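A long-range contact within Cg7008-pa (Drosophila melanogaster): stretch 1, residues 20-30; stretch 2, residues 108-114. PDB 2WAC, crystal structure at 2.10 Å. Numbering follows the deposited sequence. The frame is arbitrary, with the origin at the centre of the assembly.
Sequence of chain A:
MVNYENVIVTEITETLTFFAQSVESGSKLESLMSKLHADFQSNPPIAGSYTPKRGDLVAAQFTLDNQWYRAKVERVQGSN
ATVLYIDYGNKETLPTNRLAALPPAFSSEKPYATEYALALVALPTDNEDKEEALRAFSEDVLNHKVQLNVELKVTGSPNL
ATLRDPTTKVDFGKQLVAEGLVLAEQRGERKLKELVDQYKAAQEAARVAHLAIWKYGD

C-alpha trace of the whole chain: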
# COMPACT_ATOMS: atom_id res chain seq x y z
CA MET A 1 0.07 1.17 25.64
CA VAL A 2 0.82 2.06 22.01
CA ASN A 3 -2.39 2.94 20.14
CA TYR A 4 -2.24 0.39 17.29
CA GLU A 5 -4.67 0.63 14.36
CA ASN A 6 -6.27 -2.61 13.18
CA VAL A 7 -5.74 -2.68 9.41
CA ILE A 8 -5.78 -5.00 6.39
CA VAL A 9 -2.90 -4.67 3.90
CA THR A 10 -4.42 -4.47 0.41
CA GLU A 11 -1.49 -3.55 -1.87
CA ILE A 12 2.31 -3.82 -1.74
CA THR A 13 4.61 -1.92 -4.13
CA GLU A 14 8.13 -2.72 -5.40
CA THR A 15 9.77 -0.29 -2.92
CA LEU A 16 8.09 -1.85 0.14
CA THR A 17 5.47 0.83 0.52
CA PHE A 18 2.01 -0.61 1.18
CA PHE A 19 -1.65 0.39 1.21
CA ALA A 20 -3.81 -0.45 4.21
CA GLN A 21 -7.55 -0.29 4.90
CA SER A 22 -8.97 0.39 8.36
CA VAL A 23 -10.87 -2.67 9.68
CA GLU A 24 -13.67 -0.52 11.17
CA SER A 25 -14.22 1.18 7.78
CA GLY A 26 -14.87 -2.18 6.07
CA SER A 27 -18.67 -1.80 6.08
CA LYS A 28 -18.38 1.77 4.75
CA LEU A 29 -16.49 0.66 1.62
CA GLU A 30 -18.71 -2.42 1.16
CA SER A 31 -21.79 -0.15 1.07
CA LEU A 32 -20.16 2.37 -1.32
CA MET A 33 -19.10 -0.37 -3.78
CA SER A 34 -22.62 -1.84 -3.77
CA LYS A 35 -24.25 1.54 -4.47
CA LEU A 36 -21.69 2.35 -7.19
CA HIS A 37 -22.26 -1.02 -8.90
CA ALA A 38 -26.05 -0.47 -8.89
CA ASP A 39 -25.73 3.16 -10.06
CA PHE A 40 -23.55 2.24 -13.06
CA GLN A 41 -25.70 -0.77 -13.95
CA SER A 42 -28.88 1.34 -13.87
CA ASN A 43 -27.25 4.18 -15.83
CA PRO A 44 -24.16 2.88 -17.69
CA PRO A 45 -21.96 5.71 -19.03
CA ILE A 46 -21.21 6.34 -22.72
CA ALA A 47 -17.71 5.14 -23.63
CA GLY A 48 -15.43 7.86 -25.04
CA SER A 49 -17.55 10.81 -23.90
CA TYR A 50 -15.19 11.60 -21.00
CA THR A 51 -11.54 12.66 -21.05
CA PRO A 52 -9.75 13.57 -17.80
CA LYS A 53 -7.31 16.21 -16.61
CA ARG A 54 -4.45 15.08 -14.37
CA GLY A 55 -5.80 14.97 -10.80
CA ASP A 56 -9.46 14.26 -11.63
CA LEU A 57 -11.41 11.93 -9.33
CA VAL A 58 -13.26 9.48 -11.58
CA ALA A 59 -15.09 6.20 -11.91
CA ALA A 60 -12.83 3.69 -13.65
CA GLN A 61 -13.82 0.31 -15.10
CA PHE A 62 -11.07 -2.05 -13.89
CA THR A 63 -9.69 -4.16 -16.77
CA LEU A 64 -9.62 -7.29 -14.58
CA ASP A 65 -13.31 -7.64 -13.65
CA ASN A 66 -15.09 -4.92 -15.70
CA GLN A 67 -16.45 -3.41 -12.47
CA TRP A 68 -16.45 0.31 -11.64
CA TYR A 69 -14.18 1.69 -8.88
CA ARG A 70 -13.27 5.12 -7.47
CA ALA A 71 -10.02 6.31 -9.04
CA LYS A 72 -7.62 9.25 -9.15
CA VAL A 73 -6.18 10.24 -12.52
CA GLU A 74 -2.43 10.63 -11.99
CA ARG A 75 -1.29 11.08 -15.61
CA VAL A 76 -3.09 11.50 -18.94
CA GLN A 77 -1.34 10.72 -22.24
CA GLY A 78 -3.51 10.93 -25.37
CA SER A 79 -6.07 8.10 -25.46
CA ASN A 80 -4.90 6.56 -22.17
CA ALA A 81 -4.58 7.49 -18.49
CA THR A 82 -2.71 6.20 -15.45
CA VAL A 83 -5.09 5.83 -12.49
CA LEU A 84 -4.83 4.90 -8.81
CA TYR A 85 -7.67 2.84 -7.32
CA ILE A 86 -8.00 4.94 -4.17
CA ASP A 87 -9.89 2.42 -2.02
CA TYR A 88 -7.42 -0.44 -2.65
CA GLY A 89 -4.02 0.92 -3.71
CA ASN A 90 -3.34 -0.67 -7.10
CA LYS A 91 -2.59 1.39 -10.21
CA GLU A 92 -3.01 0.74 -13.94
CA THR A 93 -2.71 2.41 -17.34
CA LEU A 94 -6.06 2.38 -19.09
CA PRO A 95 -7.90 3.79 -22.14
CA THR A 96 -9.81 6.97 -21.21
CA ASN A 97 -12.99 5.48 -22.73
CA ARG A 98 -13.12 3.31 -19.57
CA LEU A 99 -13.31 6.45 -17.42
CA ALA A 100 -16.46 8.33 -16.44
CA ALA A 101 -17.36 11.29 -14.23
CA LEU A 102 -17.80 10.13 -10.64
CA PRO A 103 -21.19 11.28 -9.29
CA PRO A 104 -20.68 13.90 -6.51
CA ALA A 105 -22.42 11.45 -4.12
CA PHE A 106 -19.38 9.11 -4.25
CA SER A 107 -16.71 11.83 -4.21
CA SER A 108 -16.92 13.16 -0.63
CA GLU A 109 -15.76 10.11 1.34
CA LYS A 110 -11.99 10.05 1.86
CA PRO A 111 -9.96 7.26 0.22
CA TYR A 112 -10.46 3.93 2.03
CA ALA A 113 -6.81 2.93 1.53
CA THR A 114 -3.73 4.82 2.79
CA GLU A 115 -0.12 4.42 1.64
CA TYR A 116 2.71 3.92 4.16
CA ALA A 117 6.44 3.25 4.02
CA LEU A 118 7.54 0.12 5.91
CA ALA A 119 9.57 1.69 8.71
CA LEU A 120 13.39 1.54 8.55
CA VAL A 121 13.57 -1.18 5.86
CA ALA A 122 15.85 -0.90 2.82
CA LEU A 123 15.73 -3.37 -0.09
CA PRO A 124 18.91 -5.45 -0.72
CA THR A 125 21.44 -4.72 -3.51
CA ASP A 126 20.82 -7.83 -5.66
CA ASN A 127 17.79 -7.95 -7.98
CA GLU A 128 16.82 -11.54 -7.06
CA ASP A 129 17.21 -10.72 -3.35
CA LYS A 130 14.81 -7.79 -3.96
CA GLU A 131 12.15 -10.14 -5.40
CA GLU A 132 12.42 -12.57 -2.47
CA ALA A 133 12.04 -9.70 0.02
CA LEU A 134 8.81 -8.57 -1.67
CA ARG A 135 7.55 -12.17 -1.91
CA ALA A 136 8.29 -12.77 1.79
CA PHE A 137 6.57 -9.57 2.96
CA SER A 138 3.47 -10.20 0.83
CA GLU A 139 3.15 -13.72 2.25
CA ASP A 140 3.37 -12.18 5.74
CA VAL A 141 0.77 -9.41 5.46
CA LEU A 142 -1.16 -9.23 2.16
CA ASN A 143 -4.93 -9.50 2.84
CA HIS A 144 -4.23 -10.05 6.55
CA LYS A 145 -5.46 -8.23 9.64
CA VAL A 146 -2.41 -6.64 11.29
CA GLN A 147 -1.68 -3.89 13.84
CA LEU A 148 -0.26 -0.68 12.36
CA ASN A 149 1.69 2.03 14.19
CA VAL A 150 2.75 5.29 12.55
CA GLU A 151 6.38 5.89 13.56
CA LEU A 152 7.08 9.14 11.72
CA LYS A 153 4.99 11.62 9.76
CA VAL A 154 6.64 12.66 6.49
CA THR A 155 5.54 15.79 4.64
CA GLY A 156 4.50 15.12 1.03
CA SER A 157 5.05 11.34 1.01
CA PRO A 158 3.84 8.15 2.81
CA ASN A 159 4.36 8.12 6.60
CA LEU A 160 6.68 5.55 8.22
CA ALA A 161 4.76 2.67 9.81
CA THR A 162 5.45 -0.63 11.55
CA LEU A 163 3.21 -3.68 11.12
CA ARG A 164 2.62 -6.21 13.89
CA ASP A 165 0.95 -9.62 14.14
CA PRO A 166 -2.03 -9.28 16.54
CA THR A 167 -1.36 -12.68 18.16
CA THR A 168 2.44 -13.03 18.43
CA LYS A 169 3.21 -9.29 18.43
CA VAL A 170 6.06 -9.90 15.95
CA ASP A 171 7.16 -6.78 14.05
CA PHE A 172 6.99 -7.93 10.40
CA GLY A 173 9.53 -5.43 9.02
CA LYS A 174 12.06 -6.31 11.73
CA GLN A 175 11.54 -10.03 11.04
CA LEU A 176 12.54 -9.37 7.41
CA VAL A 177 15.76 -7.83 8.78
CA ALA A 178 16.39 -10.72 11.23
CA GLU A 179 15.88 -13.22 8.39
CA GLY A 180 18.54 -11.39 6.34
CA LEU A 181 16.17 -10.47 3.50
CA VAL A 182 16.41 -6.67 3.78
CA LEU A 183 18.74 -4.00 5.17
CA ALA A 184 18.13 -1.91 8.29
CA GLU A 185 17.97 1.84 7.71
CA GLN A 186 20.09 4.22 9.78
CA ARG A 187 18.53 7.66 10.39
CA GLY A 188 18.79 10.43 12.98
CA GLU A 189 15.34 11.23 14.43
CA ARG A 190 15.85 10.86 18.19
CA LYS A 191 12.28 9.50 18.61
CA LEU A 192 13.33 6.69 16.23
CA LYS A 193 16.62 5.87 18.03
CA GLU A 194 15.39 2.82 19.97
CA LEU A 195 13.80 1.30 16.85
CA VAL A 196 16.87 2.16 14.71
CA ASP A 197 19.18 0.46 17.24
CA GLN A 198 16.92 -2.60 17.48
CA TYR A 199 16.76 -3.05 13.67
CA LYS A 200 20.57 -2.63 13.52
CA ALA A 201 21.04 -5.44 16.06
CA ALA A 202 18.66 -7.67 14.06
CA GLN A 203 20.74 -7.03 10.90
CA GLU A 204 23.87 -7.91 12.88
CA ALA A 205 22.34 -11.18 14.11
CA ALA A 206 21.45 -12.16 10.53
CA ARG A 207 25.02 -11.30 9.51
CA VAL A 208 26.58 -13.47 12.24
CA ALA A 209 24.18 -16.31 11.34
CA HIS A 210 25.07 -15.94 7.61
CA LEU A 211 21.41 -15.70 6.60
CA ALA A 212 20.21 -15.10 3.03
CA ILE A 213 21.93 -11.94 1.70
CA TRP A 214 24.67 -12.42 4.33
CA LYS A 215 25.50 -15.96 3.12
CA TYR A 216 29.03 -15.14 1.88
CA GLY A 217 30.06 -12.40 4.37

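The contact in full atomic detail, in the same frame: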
# COMPACT_ATOMS: atom_id res chain seq x y z
N ALA A 20 -3.03 0.23 3.18
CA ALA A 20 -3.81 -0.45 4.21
C ALA A 20 -5.20 0.16 4.35
O ALA A 20 -5.37 1.37 4.25
CB ALA A 20 -3.07 -0.41 5.54
N GLN A 21 -6.19 -0.71 4.56
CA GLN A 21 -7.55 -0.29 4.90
C GLN A 21 -7.77 -0.43 6.40
O GLN A 21 -7.26 -1.37 7.02
CB GLN A 21 -8.58 -1.16 4.18
CG GLN A 21 -8.67 -0.97 2.67
CD GLN A 21 -9.50 -2.06 1.99
OE1 GLN A 21 -9.82 -3.09 2.59
NE2 GLN A 21 -9.84 -1.84 0.73
N SER A 22 -8.53 0.49 6.97
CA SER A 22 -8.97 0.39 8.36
C SER A 22 -10.05 -0.69 8.48
O SER A 22 -10.99 -0.73 7.69
CB SER A 22 -9.51 1.74 8.84
OG SER A 22 -10.10 1.64 10.12
N VAL A 23 -9.91 -1.57 9.48
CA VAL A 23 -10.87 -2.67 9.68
C VAL A 23 -12.28 -2.16 10.02
O VAL A 23 -13.28 -2.73 9.56
CB VAL A 23 -10.36 -3.72 10.72
CG1 VAL A 23 -11.47 -4.67 11.14
CG2 VAL A 23 -9.19 -4.50 10.14
N GLU A 24 -12.37 -1.08 10.79
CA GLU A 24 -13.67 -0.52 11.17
C GLU A 24 -14.34 0.33 10.08
O GLU A 24 -15.46 0.81 10.26
CB GLU A 24 -13.58 0.26 12.50
CG GLU A 24 -12.86 1.60 12.43
CD GLU A 24 -13.41 2.60 13.43
OE1 GLU A 24 -14.59 3.00 13.30
OE2 GLU A 24 -12.66 3.00 14.35
N SER A 25 -13.65 0.50 8.95
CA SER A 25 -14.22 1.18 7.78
C SER A 25 -14.64 0.19 6.69
O SER A 25 -15.05 0.59 5.60
CB SER A 25 -13.24 2.21 7.22
OG SER A 25 -13.18 3.36 8.05
N GLY A 26 -14.54 -1.11 7.00
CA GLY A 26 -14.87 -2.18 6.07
C GLY A 26 -16.30 -2.14 5.54
O GLY A 26 -16.53 -2.32 4.34
N SER A 27 -17.25 -1.90 6.44
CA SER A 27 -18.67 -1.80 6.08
C SER A 27 -18.98 -0.56 5.25
O SER A 27 -19.87 -0.58 4.39
CB SER A 27 -19.55 -1.83 7.33
OG SER A 27 -19.29 -0.72 8.16
N LYS A 28 -18.24 0.53 5.51
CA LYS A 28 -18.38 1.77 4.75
C LYS A 28 -18.04 1.60 3.27
O LYS A 28 -18.79 2.07 2.40
CB LYS A 28 -17.51 2.87 5.37
CG LYS A 28 -18.19 3.69 6.47
CD LYS A 28 -19.18 4.69 5.88
CE LYS A 28 -19.60 5.73 6.92
NZ LYS A 28 -20.54 6.73 6.33
N LEU A 29 -16.92 0.93 2.99
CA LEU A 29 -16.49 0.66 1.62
C LEU A 29 -17.42 -0.33 0.92
O LEU A 29 -17.78 -0.14 -0.25
CB LEU A 29 -15.05 0.14 1.59
CG LEU A 29 -14.48 -0.32 0.24
CD1 LEU A 29 -14.41 0.83 -0.77
CD2 LEU A 29 -13.12 -0.97 0.41
N GLU A 30 -17.79 -1.39 1.64
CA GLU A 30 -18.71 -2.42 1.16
C GLU A 30 -20.02 -1.80 0.65
O GLU A 30 -20.51 -2.17 -0.42
CB GLU A 30 -18.98 -3.42 2.29
CG GLU A 30 -20.22 -4.29 2.13
CD GLU A 30 -20.72 -4.83 3.46
OE1 GLU A 30 -20.01 -5.64 4.09
OE2 GLU A 30 -21.83 -4.44 3.87
N SER A 108 -17.17 12.46 -1.89
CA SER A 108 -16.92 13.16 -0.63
C SER A 108 -16.19 12.32 0.42
O SER A 108 -15.38 12.86 1.19
CB SER A 108 -18.21 13.75 -0.05
OG SER A 108 -19.23 12.76 0.03
N GLU A 109 -16.47 11.02 0.45
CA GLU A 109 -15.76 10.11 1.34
C GLU A 109 -14.28 10.04 0.98
O GLU A 109 -13.92 9.94 -0.20
CB GLU A 109 -16.38 8.72 1.30
CG GLU A 109 -17.68 8.62 2.06
CD GLU A 109 -18.55 7.48 1.59
OE1 GLU A 109 -18.28 6.33 1.98
OE2 GLU A 109 -19.49 7.74 0.82
N LYS A 110 -13.44 10.11 2.01
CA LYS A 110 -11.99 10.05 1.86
C LYS A 110 -11.59 8.67 1.34
O LYS A 110 -12.35 7.71 1.52
CB LYS A 110 -11.31 10.32 3.21
CG LYS A 110 -11.76 11.58 3.96
CD LYS A 110 -12.80 11.26 5.05
CE LYS A 110 -14.23 11.47 4.56
NZ LYS A 110 -15.17 10.45 5.10
N PRO A 111 -10.42 8.57 0.69
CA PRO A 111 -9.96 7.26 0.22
C PRO A 111 -9.92 6.21 1.33
O PRO A 111 -9.47 6.50 2.44
CB PRO A 111 -8.54 7.55 -0.28
CG PRO A 111 -8.58 8.99 -0.68
CD PRO A 111 -9.47 9.64 0.33
N TYR A 112 -10.40 5.00 1.03
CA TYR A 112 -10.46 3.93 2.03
C TYR A 112 -9.15 3.15 2.20
O TYR A 112 -9.04 2.30 3.08
CB TYR A 112 -11.66 3.00 1.79
CG TYR A 112 -12.96 3.62 2.25
CD1 TYR A 112 -13.24 3.74 3.62
CD2 TYR A 112 -13.89 4.10 1.34
CE1 TYR A 112 -14.42 4.33 4.05
CE2 TYR A 112 -15.08 4.68 1.76
CZ TYR A 112 -15.34 4.79 3.12
OH TYR A 112 -16.51 5.37 3.55
N ALA A 113 -8.16 3.47 1.37
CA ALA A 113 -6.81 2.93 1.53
C ALA A 113 -5.79 4.06 1.68
O ALA A 113 -5.91 5.11 1.04
CB ALA A 113 -6.45 2.03 0.35
N THR A 114 -4.78 3.83 2.52
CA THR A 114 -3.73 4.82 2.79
C THR A 114 -2.36 4.19 2.59
O THR A 114 -2.11 3.07 3.05
CB THR A 114 -3.85 5.37 4.24
OG1 THR A 114 -5.18 5.83 4.48
CG2 THR A 114 -2.86 6.52 4.48
O HOH W 1 -6.28 3.38 5.77
O HOH W 2 -10.21 2.22 5.47
O HOH W 3 -20.14 4.43 2.40

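Segments far apart in sequence often meet in two ways at once: backbone hydrogen bonds fix the register of paired strands, and where the strands part, a single large side chain fills the gap and water completes the polar links. The contact between residues 20-30 and 108-114 of Cg7008-pa, whose touching residues are never fewer than 81 positions apart, illustrates this division on a small scale, burying 399 Å² in all.

Followed along the second stretch, the contact begins quietly. Ser 108 lies out of reach, and the first residue to take part is Glu 109, whose side chain points toward the helix that opens at Gly 26. It makes no direct polar bond to that helix. Instead, a water donates to Lys 28 O (2.7 Å from the water oxygen) and to Glu 109 OE1 (also 2.7 Å), bridging two acceptors that could not bond to each other. The same carboxylate oxygen has a second task within its own stretch: it accepts a short hydrogen bond from Tyr 112, OH to OE1 of Glu 109 being 2.6 Å. Glu 109 thus steadies the tip of the tyrosine while reaching the helix through solvent.

Lys 110 and Pro 111 make no contact with the first stretch, and the chain passes over them to Tyr 112, which dominates the interface with 133 Å² covered. Its side chain (chi1 m) points toward the other stretch and lays the ring beside the first residues of the helix. Leu 29 covers one face of the ring with its CB, and its CD1 comes within 3.9 Å of Tyr 112 CD2, an apolar contact. Ser 25, in the N-cap position but making no capping bond with its side chain, meets the ring at its edge, with Ser 25 CB 3.9 Å from Tyr 112 CD1. Lys 28 packs near the phenol end, its CB 3.2 Å from Tyr 112 OH; here it is the aliphatic base of the lysine that makes the approach.

The tyrosine backbone is equally engaged. Tyr 112 O receives a CA-H...O contact from Gln 21 CA at 3.5 Å, and a water that donates to this carbonyl (2.7 Å to Tyr 112 O) accepts from Ser 22 N at 2.8 Å. The amide and carbonyl, 4.3 Å apart from Ser 22 N to Tyr 112 O, are too distant for a direct bond, so the water extends the pairing beyond the strands' own bonds.

Ala 113 lies opposite Gln 21, their CA atoms 4.7 Å apart, and its CA gives a CA-H...O contact to Ala 20 O at 3.5 Å. The register is set one residue later. Thr 114 and Ala 20 form an antiparallel hydrogen-bonded pair: Ala 20 N donates to Thr 114 O at 3.0 Å, and Thr 114 N to Ala 20 O at 3.1 Å, both nearly straight. Their side chains share one face of the sheet, where a water links Ala 20 O (2.7 Å) and Thr 114 OG1 (3.0 Å).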